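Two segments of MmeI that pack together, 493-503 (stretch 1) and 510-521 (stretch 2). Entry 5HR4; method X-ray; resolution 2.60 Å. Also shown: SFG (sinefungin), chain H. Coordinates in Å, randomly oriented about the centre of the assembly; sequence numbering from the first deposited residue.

Stretch 1, residues 493-503: GQKADLLSVFG
Stretch 2 (510-521) DLDLVAAWYPKA

How does stretch 2 enter the contact? Stretch 1 is helical from Gly-493 through most of its length, while in stretch 2, after Asp-510 at phi/psi -72/13°, Leu-511 (-97/153°) and Asp-512 (-64/151°) are extended. Leu-511 (chi1 m, chi2 t) points toward the helix and lays CD1 over one face of the Phe-502 ring, 3.7 Å from its centroid, in a CH-pi contact; CD1 of Leu-511 lies 3.4 Å from CZ of Phe-502. Leu-498 (t, p) brings its CD2 to 3.5 Å from Leu-511 O.

How does the chain pass into helical phi/psi at Leu-513? The CA-to-CB bond of Asp-512 (chi1 t) points away from stretch 1, and a 3.1 Å hydrogen bond from Val-514 N to Asp-512 OD1 accompanies the change. Leu-513 (t, p) leaves its backbone sideways, yet its CD2 comes 3.2 Å from NE2 of Gln-494 (p, t), and its CD1 lies 4.4 Å from Leu-498 CB.

What do Ala-515 and Ala-516 offer, after Val-514 faces away? Ala-515 CB packs 4.1 Å from Phe-502 CZ. The CA atoms of Leu-498 and Ala-516 are 5.6 Å apart, a closeness suited to alanine's short side chain. Ala-516 CB sits 4.0 Å from Leu-498 CD1, and Ala-516 O is 3.4 Å from Val-501 CG1.

What completes the contact along helix 517-521? The N-to-C directions of the two helices differ by 38°, and their axes approach to 9.4 Å. Trp-517 makes no contact with stretch 1; its CZ2 lies 3.6 Å from SFG C6. Pro-519 points toward stretch 1, with CB 3.6 Å from Val-501 CG1 (chi1 t) and CG 3.5 Å from Phe-502 CZ (chi1 m, chi2 -84°). Lys-520 CG lies 4.2 Å from Val-501 CG2. No hydrogen bond crosses; largely apolar packing buries 521 Å², both sides summed, and apolar Leu-498, Phe-502, Leu-511, Leu-513 and Pro-519 suit their buried places.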

# COMPACT_ATOMS: atom_id res chain seq x y z
N GLY A 493 18.07 -7.63 -3.54
CA GLY A 493 17.39 -8.86 -3.16
C GLY A 493 15.94 -8.92 -3.62
O GLY A 493 15.49 -9.95 -4.12
N GLN A 494 15.18 -7.82 -3.46
CA GLN A 494 13.77 -7.93 -3.82
C GLN A 494 13.51 -7.77 -5.32
O GLN A 494 12.50 -8.30 -5.80
CB GLN A 494 12.89 -6.97 -3.02
CG GLN A 494 13.43 -5.62 -2.72
CD GLN A 494 12.86 -5.04 -1.42
OE1 GLN A 494 13.11 -3.89 -1.07
NE2 GLN A 494 12.12 -5.86 -0.71
N LYS A 495 14.39 -7.11 -6.07
CA LYS A 495 14.27 -7.21 -7.53
C LYS A 495 14.50 -8.65 -7.98
O LYS A 495 13.81 -9.16 -8.86
CB LYS A 495 15.26 -6.29 -8.25
CG LYS A 495 15.15 -4.79 -8.00
CD LYS A 495 16.39 -4.06 -8.58
CE LYS A 495 16.58 -2.62 -8.10
NZ LYS A 495 18.01 -2.37 -7.66
N ALA A 496 15.48 -9.33 -7.37
CA ALA A 496 15.75 -10.70 -7.78
C ALA A 496 14.60 -11.62 -7.40
O ALA A 496 14.19 -12.47 -8.21
CB ALA A 496 17.06 -11.17 -7.16
N ASP A 497 14.05 -11.45 -6.20
CA ASP A 497 12.79 -12.10 -5.84
C ASP A 497 11.72 -11.81 -6.88
O ASP A 497 11.05 -12.73 -7.37
CB ASP A 497 12.31 -11.63 -4.47
CG ASP A 497 13.16 -12.16 -3.33
OD1 ASP A 497 14.25 -12.70 -3.59
OD2 ASP A 497 12.71 -12.03 -2.16
N LEU A 498 11.52 -10.54 -7.22
CA LEU A 498 10.47 -10.19 -8.17
C LEU A 498 10.68 -10.92 -9.49
O LEU A 498 9.74 -11.50 -10.05
CB LEU A 498 10.43 -8.68 -8.39
CG LEU A 498 9.45 -8.02 -9.35
CD1 LEU A 498 8.03 -8.34 -9.02
CD2 LEU A 498 9.66 -6.52 -9.27
N LEU A 499 11.93 -10.97 -9.97
CA LEU A 499 12.21 -11.58 -11.26
C LEU A 499 12.12 -13.10 -11.22
O LEU A 499 11.77 -13.72 -12.24
CB LEU A 499 13.59 -11.11 -11.75
CG LEU A 499 13.63 -9.61 -12.07
CD1 LEU A 499 14.93 -9.20 -12.73
CD2 LEU A 499 12.44 -9.25 -12.96
N SER A 500 12.41 -13.72 -10.07
CA SER A 500 12.19 -15.17 -9.93
C SER A 500 10.73 -15.53 -10.15
O SER A 500 10.41 -16.55 -10.78
CB SER A 500 12.67 -15.65 -8.55
N VAL A 501 9.81 -14.71 -9.65
CA VAL A 501 8.38 -15.02 -9.72
C VAL A 501 7.85 -14.82 -11.14
O VAL A 501 7.00 -15.59 -11.60
CB VAL A 501 7.62 -14.17 -8.70
CG1 VAL A 501 6.14 -14.25 -8.94
CG2 VAL A 501 7.95 -14.63 -7.29
N PHE A 502 8.33 -13.80 -11.86
CA PHE A 502 7.86 -13.50 -13.20
C PHE A 502 8.75 -14.06 -14.32
O PHE A 502 8.50 -13.75 -15.49
CB PHE A 502 7.73 -11.98 -13.39
CG PHE A 502 6.55 -11.38 -12.68
CD1 PHE A 502 5.30 -11.40 -13.26
CD2 PHE A 502 6.70 -10.82 -11.42
CE1 PHE A 502 4.22 -10.87 -12.59
CE2 PHE A 502 5.63 -10.29 -10.76
CZ PHE A 502 4.39 -10.31 -11.34
N GLY A 503 9.77 -14.85 -13.99
CA GLY A 503 10.57 -15.47 -15.05
C GLY A 503 11.27 -14.45 -15.93
O GLY A 503 11.84 -13.46 -15.44
N ASP A 510 9.76 -3.50 -13.98
CA ASP A 510 8.90 -2.33 -13.78
C ASP A 510 7.68 -2.60 -12.89
O ASP A 510 6.78 -1.73 -12.90
CB ASP A 510 8.41 -1.81 -15.13
CG ASP A 510 9.48 -1.10 -15.91
OD1 ASP A 510 10.45 -0.65 -15.29
OD2 ASP A 510 9.34 -1.00 -17.15
N LEU A 511 7.58 -3.70 -12.15
CA LEU A 511 6.42 -3.93 -11.30
C LEU A 511 6.72 -3.51 -9.87
O LEU A 511 7.87 -3.50 -9.43
CB LEU A 511 6.00 -5.40 -11.33
CG LEU A 511 5.29 -5.78 -12.63
CD1 LEU A 511 5.09 -7.28 -12.75
CD2 LEU A 511 3.97 -5.05 -12.66
N ASP A 512 5.67 -3.14 -9.15
CA ASP A 512 5.80 -3.00 -7.71
C ASP A 512 6.12 -4.36 -7.12
O ASP A 512 5.75 -5.40 -7.68
CB ASP A 512 4.51 -2.42 -7.10
CG ASP A 512 4.74 -1.80 -5.71
OD1 ASP A 512 4.94 -2.57 -4.73
OD2 ASP A 512 4.70 -0.54 -5.58
N LEU A 513 6.85 -4.36 -6.00
CA LEU A 513 7.12 -5.63 -5.33
C LEU A 513 5.83 -6.38 -5.01
O LEU A 513 5.80 -7.62 -5.07
CB LEU A 513 7.93 -5.39 -4.05
CG LEU A 513 8.40 -6.68 -3.36
CD1 LEU A 513 9.05 -7.62 -4.36
CD2 LEU A 513 9.33 -6.38 -2.22
N VAL A 514 4.75 -5.66 -4.68
CA VAL A 514 3.53 -6.34 -4.25
C VAL A 514 2.99 -7.24 -5.36
O VAL A 514 2.37 -8.27 -5.09
CB VAL A 514 2.45 -5.34 -3.78
CG1 VAL A 514 1.99 -4.45 -4.92
CG2 VAL A 514 1.26 -6.07 -3.16
N ALA A 515 3.25 -6.88 -6.63
CA ALA A 515 2.77 -7.71 -7.73
C ALA A 515 3.25 -9.15 -7.60
O ALA A 515 2.50 -10.07 -7.90
CB ALA A 515 3.22 -7.12 -9.06
N ALA A 516 4.46 -9.35 -7.07
CA ALA A 516 5.03 -10.70 -6.93
C ALA A 516 4.09 -11.69 -6.24
O ALA A 516 4.08 -12.88 -6.59
CB ALA A 516 6.34 -10.61 -6.16
N TRP A 517 3.33 -11.27 -5.23
CA TRP A 517 2.48 -12.25 -4.55
C TRP A 517 1.34 -12.78 -5.43
O TRP A 517 0.80 -13.84 -5.12
CB TRP A 517 1.88 -11.68 -3.26
CG TRP A 517 2.81 -11.75 -2.09
CD1 TRP A 517 2.68 -12.53 -0.98
CD2 TRP A 517 4.03 -11.03 -1.93
NE1 TRP A 517 3.75 -12.33 -0.13
CE2 TRP A 517 4.59 -11.41 -0.69
CE3 TRP A 517 4.70 -10.08 -2.71
CZ2 TRP A 517 5.78 -10.87 -0.22
CZ3 TRP A 517 5.90 -9.56 -2.24
CH2 TRP A 517 6.43 -9.95 -1.00
N TYR A 518 0.99 -12.07 -6.51
CA TYR A 518 -0.14 -12.52 -7.33
C TYR A 518 0.19 -13.77 -8.14
O TYR A 518 -0.61 -14.72 -8.12
CB TYR A 518 -0.62 -11.38 -8.22
CG TYR A 518 -1.42 -10.32 -7.50
CD1 TYR A 518 -0.79 -9.39 -6.67
CD2 TYR A 518 -2.79 -10.23 -7.67
CE1 TYR A 518 -1.51 -8.43 -6.02
CE2 TYR A 518 -3.53 -9.26 -7.02
CZ TYR A 518 -2.88 -8.37 -6.19
OH TYR A 518 -3.61 -7.40 -5.55
N PRO A 519 1.30 -13.84 -8.89
CA PRO A 519 1.61 -15.11 -9.57
C PRO A 519 1.88 -16.25 -8.61
O PRO A 519 1.53 -17.39 -8.92
CB PRO A 519 2.87 -14.76 -10.39
CG PRO A 519 2.84 -13.30 -10.52
CD PRO A 519 2.26 -12.80 -9.24
N LYS A 520 2.50 -15.96 -7.46
CA LYS A 520 2.66 -16.98 -6.43
C LYS A 520 1.32 -17.61 -6.08
O LYS A 520 1.11 -18.80 -6.32
CB LYS A 520 3.32 -16.37 -5.19
CG LYS A 520 4.81 -16.47 -5.20
CD LYS A 520 5.25 -17.93 -5.17
CE LYS A 520 6.57 -18.12 -4.46
NZ LYS A 520 7.00 -19.55 -4.49
N ALA A 521 0.41 -16.81 -5.52
CA ALA A 521 -0.95 -17.28 -5.26
C ALA A 521 -1.55 -17.97 -6.47
O ALA A 521 -2.11 -19.06 -6.36
CB ALA A 521 -1.84 -16.12 -4.83
N SFG H . -0.90 -7.29 7.45
CA SFG H . 0.10 -7.11 8.48
C SFG H . -0.59 -6.48 9.68
O SFG H . -1.81 -6.23 9.60
OXT SFG H . 0.03 -6.23 10.74
CB SFG H . 1.21 -6.18 7.98
CG SFG H . 1.76 -6.77 6.68
CD SFG H . 2.65 -5.70 6.09
NE SFG H . 1.78 -4.77 5.39
C5' SFG H . 3.70 -6.30 5.14
C4' SFG H . 4.59 -7.42 5.78
O4' SFG H . 5.17 -8.09 4.83
C3' SFG H . 5.76 -6.88 6.63
O3' SFG H . 5.52 -7.24 7.91
C2' SFG H . 7.04 -7.55 6.06
O2' SFG H . 7.95 -8.02 7.14
C1' SFG H . 6.60 -8.57 5.40
N9 SFG H . 7.37 -8.88 4.24
C8 SFG H . 7.95 -8.05 3.38
N7 SFG H . 8.52 -8.77 2.41
C5 SFG H . 8.28 -10.06 2.68
C6 SFG H . 8.65 -11.20 2.00
N6 SFG H . 9.40 -11.42 0.79
N1 SFG H . 8.29 -12.40 2.45
C2 SFG H . 7.56 -12.48 3.59
N3 SFG H . 7.20 -11.36 4.25
C4 SFG H . 7.56 -10.14 3.79